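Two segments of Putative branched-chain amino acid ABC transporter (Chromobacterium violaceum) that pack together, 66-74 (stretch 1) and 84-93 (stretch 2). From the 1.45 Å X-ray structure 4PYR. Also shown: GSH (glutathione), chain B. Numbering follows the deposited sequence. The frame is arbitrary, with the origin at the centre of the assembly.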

# COMPACT_ATOMS: atom_id res chain seq x y z
N PRO A 66 9.69 8.43 9.68
CA PRO A 66 9.60 9.41 8.60
C PRO A 66 9.00 8.87 7.30
O PRO A 66 8.58 7.71 7.21
CB PRO A 66 11.07 9.78 8.31
CG PRO A 66 11.91 8.92 9.16
CD PRO A 66 11.03 7.89 9.80
N LEU A 67 8.94 9.75 6.32
CA LEU A 67 8.31 9.44 5.05
C LEU A 67 9.31 9.19 3.93
O LEU A 67 9.09 8.29 3.12
CB LEU A 67 7.32 10.54 4.67
CG LEU A 67 6.43 10.27 3.46
CD1 LEU A 67 5.63 8.98 3.60
CD2 LEU A 67 5.46 11.44 3.28
N SER A 68 10.37 9.99 3.85
CA SER A 68 11.34 9.82 2.78
C SER A 68 12.30 8.68 3.04
O SER A 68 12.69 8.42 4.18
CB SER A 68 12.14 11.09 2.54
OG SER A 68 13.10 11.34 3.55
N ARG A 69 12.68 8.01 1.97
CA ARG A 69 13.68 6.93 2.07
C ARG A 69 14.95 7.39 2.74
O ARG A 69 15.45 6.73 3.64
CB ARG A 69 14.01 6.34 0.70
CG ARG A 69 13.03 5.29 0.23
CD ARG A 69 13.69 4.29 -0.71
N ASP A 70 15.48 8.53 2.31
CA ASP A 70 16.74 9.03 2.82
C ASP A 70 16.66 9.40 4.30
O ASP A 70 17.59 9.18 5.03
CB ASP A 70 17.23 10.22 2.00
CG ASP A 70 18.71 10.42 2.10
OD1 ASP A 70 19.43 9.45 1.82
OD2 ASP A 70 19.13 11.55 2.43
N SER A 71 15.53 9.95 4.76
CA SER A 71 15.34 10.20 6.20
C SER A 71 15.37 8.93 7.06
O SER A 71 15.83 8.97 8.20
CB SER A 71 13.96 10.82 6.45
OG SER A 71 13.91 12.12 5.92
N ILE A 72 14.80 7.86 6.52
CA ILE A 72 14.78 6.58 7.21
C ILE A 72 16.20 6.07 7.49
O ILE A 72 16.49 5.68 8.62
CB ILE A 72 13.92 5.55 6.45
CG1 ILE A 72 12.45 5.98 6.53
CG2 ILE A 72 14.14 4.15 6.99
CD1 ILE A 72 11.53 5.23 5.60
N VAL A 73 17.07 6.11 6.47
CA VAL A 73 18.47 5.68 6.58
C VAL A 73 19.24 6.50 7.61
O VAL A 73 20.00 5.95 8.41
CB VAL A 73 19.19 5.77 5.22
CG1 VAL A 73 20.67 5.45 5.38
CG2 VAL A 73 18.55 4.82 4.22
N LYS A 74 19.07 7.82 7.56
CA LYS A 74 19.74 8.73 8.50
C LYS A 74 19.31 8.52 9.94
O LYS A 74 20.10 8.77 10.86
CB LYS A 74 19.44 10.20 8.13
CG LYS A 74 20.11 10.64 6.84
CD LYS A 74 19.83 12.11 6.52
CE LYS A 74 20.75 12.64 5.44
NZ LYS A 74 22.17 12.57 5.83
N LEU A 84 7.37 3.82 13.42
CA LEU A 84 6.67 3.33 12.24
C LEU A 84 6.96 4.24 11.07
O LEU A 84 6.22 5.22 10.82
CB LEU A 84 5.16 3.24 12.52
CG LEU A 84 4.42 2.55 11.41
CD1 LEU A 84 4.68 1.06 11.31
CD2 LEU A 84 2.94 2.83 11.67
N ALA A 85 8.02 3.92 10.33
CA ALA A 85 8.29 4.61 9.07
C ALA A 85 7.22 4.30 8.02
O ALA A 85 6.60 3.25 8.01
CB ALA A 85 9.68 4.25 8.57
N LEU A 86 7.01 5.27 7.12
CA LEU A 86 5.97 5.11 6.12
C LEU A 86 6.55 4.92 4.74
O LEU A 86 5.96 5.31 3.73
CB LEU A 86 5.00 6.30 6.19
CG LEU A 86 4.26 6.47 7.53
CD1 LEU A 86 3.31 7.68 7.48
CD2 LEU A 86 3.47 5.22 7.87
N ASN A 87 7.73 4.32 4.71
CA ASN A 87 8.36 3.85 3.49
C ASN A 87 9.18 2.63 3.87
O ASN A 87 9.32 2.34 5.04
CB ASN A 87 9.21 4.96 2.83
CG ASN A 87 9.58 4.60 1.41
OD1 ASN A 87 10.42 3.72 1.14
ND2 ASN A 87 8.91 5.24 0.49
N SER A 88 9.69 1.91 2.87
CA SER A 88 10.56 0.77 3.12
C SER A 88 11.77 1.24 3.85
O SER A 88 12.26 2.34 3.58
CB SER A 88 11.02 0.16 1.81
OG SER A 88 9.90 -0.27 1.07
N VAL A 89 12.25 0.44 4.79
CA VAL A 89 13.59 0.66 5.27
C VAL A 89 14.46 0.08 4.14
O VAL A 89 14.37 -1.12 3.87
CB VAL A 89 13.87 0.06 6.69
CG1 VAL A 89 12.73 0.44 7.63
CG2 VAL A 89 14.17 -1.46 6.68
N GLY A 90 15.22 0.93 3.45
CA GLY A 90 16.07 0.46 2.34
C GLY A 90 17.10 -0.52 2.85
O GLY A 90 17.23 -0.71 4.08
N ARG A 91 17.83 -1.15 1.91
CA ARG A 91 18.93 -2.05 2.26
C ARG A 91 20.00 -1.33 3.11
O ARG A 91 20.59 -1.94 4.00
CB ARG A 91 19.61 -2.64 1.01
CG ARG A 91 18.75 -3.51 0.09
CD ARG A 91 19.59 -4.20 -0.99
NE ARG A 91 18.83 -4.46 -2.22
CZ ARG A 91 19.33 -5.02 -3.32
NH1 ARG A 91 20.60 -5.41 -3.39
NH2 ARG A 91 18.54 -5.20 -4.38
N GLU A 92 20.27 -0.05 2.80
CA GLU A 92 21.34 0.70 3.50
C GLU A 92 20.96 1.12 4.92
O GLU A 92 21.84 1.41 5.74
CB GLU A 92 21.76 1.96 2.71
CG GLU A 92 22.76 2.82 3.48
CD GLU A 92 23.30 4.02 2.74
OE1 GLU A 92 22.64 4.51 1.80
OE2 GLU A 92 24.40 4.49 3.13
N ALA A 93 19.66 1.18 5.22
CA ALA A 93 19.24 1.48 6.59
C ALA A 93 19.88 0.48 7.55
O ALA A 93 20.00 -0.71 7.24
CB ALA A 93 17.75 1.42 6.71
N1 GSH B . 11.94 -0.58 -3.27
CA1 GSH B . 11.30 0.00 -4.42
C1 GSH B . 11.89 -0.51 -5.72
O11 GSH B . 11.95 -1.75 -5.96
O12 GSH B . 12.28 0.33 -6.57
CB1 GSH B . 11.38 1.53 -4.38
CG1 GSH B . 10.80 2.14 -3.10
CD1 GSH B . 9.32 1.88 -3.01
OE1 GSH B . 8.80 1.13 -3.82
N2 GSH B . 8.69 2.54 -2.02
CA2 GSH B . 7.26 2.47 -1.72
C2 GSH B . 6.60 3.77 -2.10
O2 GSH B . 7.19 4.24 -3.08
CB2 GSH B . 7.06 2.16 -0.24
SG2 GSH B . 8.50 1.31 0.39
N3 GSH B . 5.52 4.38 -1.49
CA3 GSH B . 4.58 3.91 -0.42
C3 GSH B . 4.27 4.90 0.71
O31 GSH B . 3.14 4.88 1.29
O32 GSH B . 5.15 5.71 1.04

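The backbones run alongside each other in the same direction: CA atoms of Pro66 and Ala85 lie 5.0 Å apart, as do those of Leu67 and Leu86, and farther along Val73 CA comes within 4.3 Å of Ala93 CA. One hydrogen bond joins the stretches. Leu86 N donates to Pro66 O at 2.9 Å with an N-H...O angle of 177°, close to ideal linearity, and it fixes the register just where the strand of Ala85 gives way to loop. The peptide bond preceding Pro66 is cis.

Hydrogen bonds within stretch 1 shape the surface that stretch 2 meets. Ser68 caps the helix: its OG accepts from Ser71 N at 3.0 Å, satisfying an amide that lacks a helical carbonyl partner, and Ser71 OG also donates to Ser68 OG at 2.6 Å. Ile72 N to Ser68 O, 3.2 Å, begins the i to i-4 pattern. The helix thereby directs the CA-to-CB bonds of Ile72 and Val73 toward stretch 2.

Apolar packing supplies most of the remaining contact, within a total buried surface of 549 Å². Ile72, with 81 Å² covered, contributes most. Its CD1 lies 3.6 Å from Ala85 CB and also 3.6 Å from Asn87 CB, while its CG2 sits 4.0 Å from Val89 CG1; the two ends of this branched side chain thus reach different parts of stretch 2. Val73 extends the apolar surface, with CG1 3.9 Å from Glu92 CG, a contact less certain than the others because the Glu92 side chain is poorly ordered, and CG2 4.3 Å from Ala93 CB. At the other end, Pro66 CD approaches Ala85 CB at 4.1 Å. Leu67 starts sideways, but its end comes nearer, placing CD1 3.8 Å from Leu86 CB. These separations are consistent with van der Waals contact, which excludes water from the hydrocarbon surfaces.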